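Local coordinates for OxsB protein (Bacillus megaterium, PDB 5UL3) that catalyses the oxidative ring contraction of dAMP to an oxetane aldehyde in oxetanocin A biosynthesis, using cobalamin, S-adenosylmethionine and a [4Fe-4S] cluster, at residues D314-T319 against K326-R331. Numbering follows the deposited sequence. Where two conformers were deposited one is given.
Sequences DYSRCT and KLRSWR. With SF4 (iron/sulfur cluster), chain B; EDO (1,2-ethanediol), chain S.
Ser316 has OG opposite its carbonyl carbon (chi1 -82°), which carries the hydroxyl over the backbone of Arg328. There OG lies 3.3 Å from Arg328 CA. Its stronger hydrogen bond goes to Cys313 O, so this meeting with 326-331 is packing. Asp314 and Trp330 form the second touch. Trp330 CG stands anti to its backbone N (chi1 -175°), and the two side chains run side by side in the same direction. In the Asp314 conformer given (a second was also modelled), Asp314 OD2 comes within 3.9 Å of Trp330 CB, and the carboxylate and indole planes are 66° apart. Trp330 NE1 hydrogen-bonds to Glu364 O, which helps to fix the indole. No direct hydrogen bond joins the segments. One water bridges them, donating to Asp314 O at 3.1 Å and to Arg328 O at 2.7 Å. Within 326-331, Arg331 NH2 bonds back to Lys326 O at 3.2 Å and Ser329 O at 3.1 Å, both near the guanidinium plane. In 314-319, Cys318 SG binds FE1 of the cluster at 2.2 Å. In 326-331, Lys326 NZ forms a salt bridge to cobalamin. The contact joins two parts of the loop between strands 305-311 and 331-332, the cysteine-bearing cluster loop of a radical SAM partial TIM barrel.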
loop_
_atom_site.group_PDB
_atom_site.type_symbol
_atom_site.label_atom_id
_atom_site.label_comp_id
_atom_site.label_asym_id
_atom_site.label_seq_id
_atom_site.Cartn_x
_atom_site.Cartn_y
_atom_site.Cartn_z
ATOM N N ASP A 314 6.470 -4.018 -14.190
ATOM C CA ASP A 314 7.160 -4.260 -15.454
ATOM C C ASP A 314 6.752 -3.257 -16.523
ATOM O O ASP A 314 7.494 -3.075 -17.495
ATOM C CB ASP A 314 6.918 -5.691 -15.939
ATOM C CG ASP A 314 5.463 -6.092 -15.896
ATOM O OD1 ASP A 314 4.620 -5.408 -16.511
ATOM O OD2 ASP A 314 5.168 -7.123 -15.257
ATOM N N TYR A 315 5.607 -2.585 -16.349
ATOM C CA TYR A 315 5.179 -1.560 -17.304
ATOM C C TYR A 315 5.923 -0.249 -17.069
ATOM O O TYR A 315 6.686 0.208 -17.928
ATOM C CB TYR A 315 3.667 -1.349 -17.210
ATOM C CG TYR A 315 3.131 -0.370 -18.220
ATOM C CD1 TYR A 315 3.208 -0.641 -19.589
ATOM C CD2 TYR A 315 2.519 0.811 -17.813
ATOM C CE1 TYR A 315 2.692 0.262 -20.527
ATOM C CE2 TYR A 315 2.003 1.722 -18.765
ATOM C CZ TYR A 315 2.104 1.432 -20.102
ATOM O OH TYR A 315 1.589 2.352 -21.011
ATOM N N SER A 316 5.678 0.386 -15.915
ATOM C CA SER A 316 6.477 1.503 -15.407
ATOM C C SER A 316 6.428 2.737 -16.306
ATOM O O SER A 316 7.291 3.609 -16.204
ATOM C CB SER A 316 7.935 1.075 -15.174
ATOM O OG SER A 316 8.110 0.412 -13.930
ATOM N N ARG A 317 5.409 2.863 -17.161
ATOM C CA ARG A 317 5.351 3.944 -18.134
ATOM C C ARG A 317 4.282 4.985 -17.867
ATOM O O ARG A 317 4.195 5.963 -18.627
ATOM C CB ARG A 317 5.134 3.370 -19.530
ATOM C CG ARG A 317 6.347 2.674 -20.052
ATOM C CD ARG A 317 5.986 2.053 -21.381
ATOM N NE ARG A 317 7.121 1.522 -22.120
ATOM C CZ ARG A 317 7.714 0.357 -21.872
ATOM N NH1 ARG A 317 7.339 -0.415 -20.848
ATOM N NH2 ARG A 317 8.709 -0.031 -22.647
ATOM N N CYS A 318 3.446 4.800 -16.851
ATOM C CA CYS A 318 2.422 5.798 -16.555
ATOM C C CYS A 318 3.094 7.102 -16.143
ATOM O O CYS A 318 4.013 7.108 -15.321
ATOM C CB CYS A 318 1.481 5.287 -15.460
ATOM S SG CYS A 318 0.747 3.707 -15.925
ATOM N N THR A 319 2.665 8.214 -16.746
ATOM C CA THR A 319 3.469 9.423 -16.641
ATOM C C THR A 319 3.373 10.083 -15.280
ATOM O O THR A 319 4.225 10.918 -14.958
ATOM C CB THR A 319 3.064 10.423 -17.719
ATOM O OG1 THR A 319 1.687 10.779 -17.528
ATOM C CG2 THR A 319 3.257 9.776 -19.090
ATOM N N LYS A 326 10.498 2.608 -6.557
ATOM C CA LYS A 326 9.908 1.276 -6.661
ATOM C C LYS A 326 10.540 0.423 -7.753
ATOM O O LYS A 326 10.397 -0.802 -7.713
ATOM C CB LYS A 326 8.401 1.395 -6.907
ATOM C CG LYS A 326 7.623 1.964 -5.702
ATOM C CD LYS A 326 7.334 0.852 -4.681
ATOM C CE LYS A 326 8.065 1.089 -3.372
ATOM N NZ LYS A 326 7.796 -0.020 -2.372
ATOM N N LEU A 327 11.226 1.053 -8.713
ATOM C CA LEU A 327 12.044 0.425 -9.759
ATOM C C LEU A 327 11.217 -0.053 -10.953
ATOM O O LEU A 327 9.980 -0.096 -10.903
ATOM C CB LEU A 327 12.890 -0.725 -9.194
ATOM C CG LEU A 327 13.775 -0.397 -7.974
ATOM C CD1 LEU A 327 14.738 -1.533 -7.720
ATOM C CD2 LEU A 327 14.522 0.924 -8.150
ATOM N N ARG A 328 11.900 -0.408 -12.046
ATOM C CA ARG A 328 11.257 -0.572 -13.346
ATOM C C ARG A 328 11.230 -2.009 -13.825
ATOM O O ARG A 328 10.966 -2.249 -15.011
ATOM C CB ARG A 328 11.964 0.305 -14.387
ATOM C CG ARG A 328 12.106 1.746 -13.947
ATOM C CD ARG A 328 13.502 2.313 -14.235
ATOM N NE ARG A 328 13.560 3.692 -13.768
ATOM C CZ ARG A 328 14.113 4.069 -12.620
ATOM N NH1 ARG A 328 14.111 5.348 -12.279
ATOM N NH2 ARG A 328 14.675 3.166 -11.822
ATOM N N SER A 329 11.521 -2.968 -12.952
ATOM C CA SER A 329 11.445 -4.380 -13.274
ATOM C C SER A 329 10.596 -5.060 -12.211
ATOM O O SER A 329 10.448 -4.548 -11.102
ATOM C CB SER A 329 12.832 -5.031 -13.315
ATOM O OG SER A 329 13.474 -4.872 -12.060
ATOM N N TRP A 330 10.051 -6.219 -12.553
ATOM C CA TRP A 330 9.107 -6.925 -11.690
ATOM C C TRP A 330 9.793 -8.155 -11.106
ATOM O O TRP A 330 10.318 -8.984 -11.849
ATOM C CB TRP A 330 7.855 -7.295 -12.483
ATOM C CG TRP A 330 6.741 -7.915 -11.687
ATOM C CD1 TRP A 330 5.901 -7.278 -10.821
ATOM C CD2 TRP A 330 6.306 -9.281 -11.746
ATOM N NE1 TRP A 330 4.980 -8.166 -10.323
ATOM C CE2 TRP A 330 5.217 -9.407 -10.856
ATOM C CE3 TRP A 330 6.745 -10.412 -12.447
ATOM C CZ2 TRP A 330 4.545 -10.608 -10.668
ATOM C CZ3 TRP A 330 6.080 -11.606 -12.260
ATOM C CH2 TRP A 330 4.998 -11.700 -11.364
ATOM N N ARG A 331 9.798 -8.261 -9.775
ATOM C CA ARG A 331 10.506 -9.316 -9.045
ATOM C C ARG A 331 9.498 -10.111 -8.214
ATOM O O ARG A 331 9.095 -9.659 -7.128
ATOM C CB ARG A 331 11.581 -8.714 -8.137
ATOM C CG ARG A 331 12.630 -7.857 -8.868
ATOM C CD ARG A 331 12.262 -6.369 -8.892
ATOM N NE ARG A 331 12.443 -5.732 -7.582
ATOM C CZ ARG A 331 12.030 -4.503 -7.294
ATOM N NH1 ARG A 331 12.253 -3.984 -6.089
ATOM N NH2 ARG A 331 11.399 -3.779 -8.222
HETATM FE FE1 SF4 B . 1.361 2.579 -14.084
HETATM FE FE2 SF4 B . 0.398 1.148 -11.987
HETATM FE FE3 SF4 B . 2.558 2.889 -11.688
HETATM FE FE4 SF4 B . 2.884 0.545 -13.055
HETATM S S1 SF4 B . 2.376 0.772 -10.816
HETATM S S2 SF4 B . 3.640 2.615 -13.708
HETATM S S3 SF4 B . 0.847 0.394 -14.114
HETATM S S4 SF4 B . 0.376 3.424 -12.220
HETATM C C1 EDO S . 15.113 -0.072 -11.871
HETATM O O1 EDO S . 15.800 1.088 -12.347
HETATM C C2 EDO S . 15.080 -1.167 -12.897
HETATM O O2 EDO S . 14.866 -2.416 -12.248
HETATM O O HOH W 1 9.904 -1.210 -17.273
#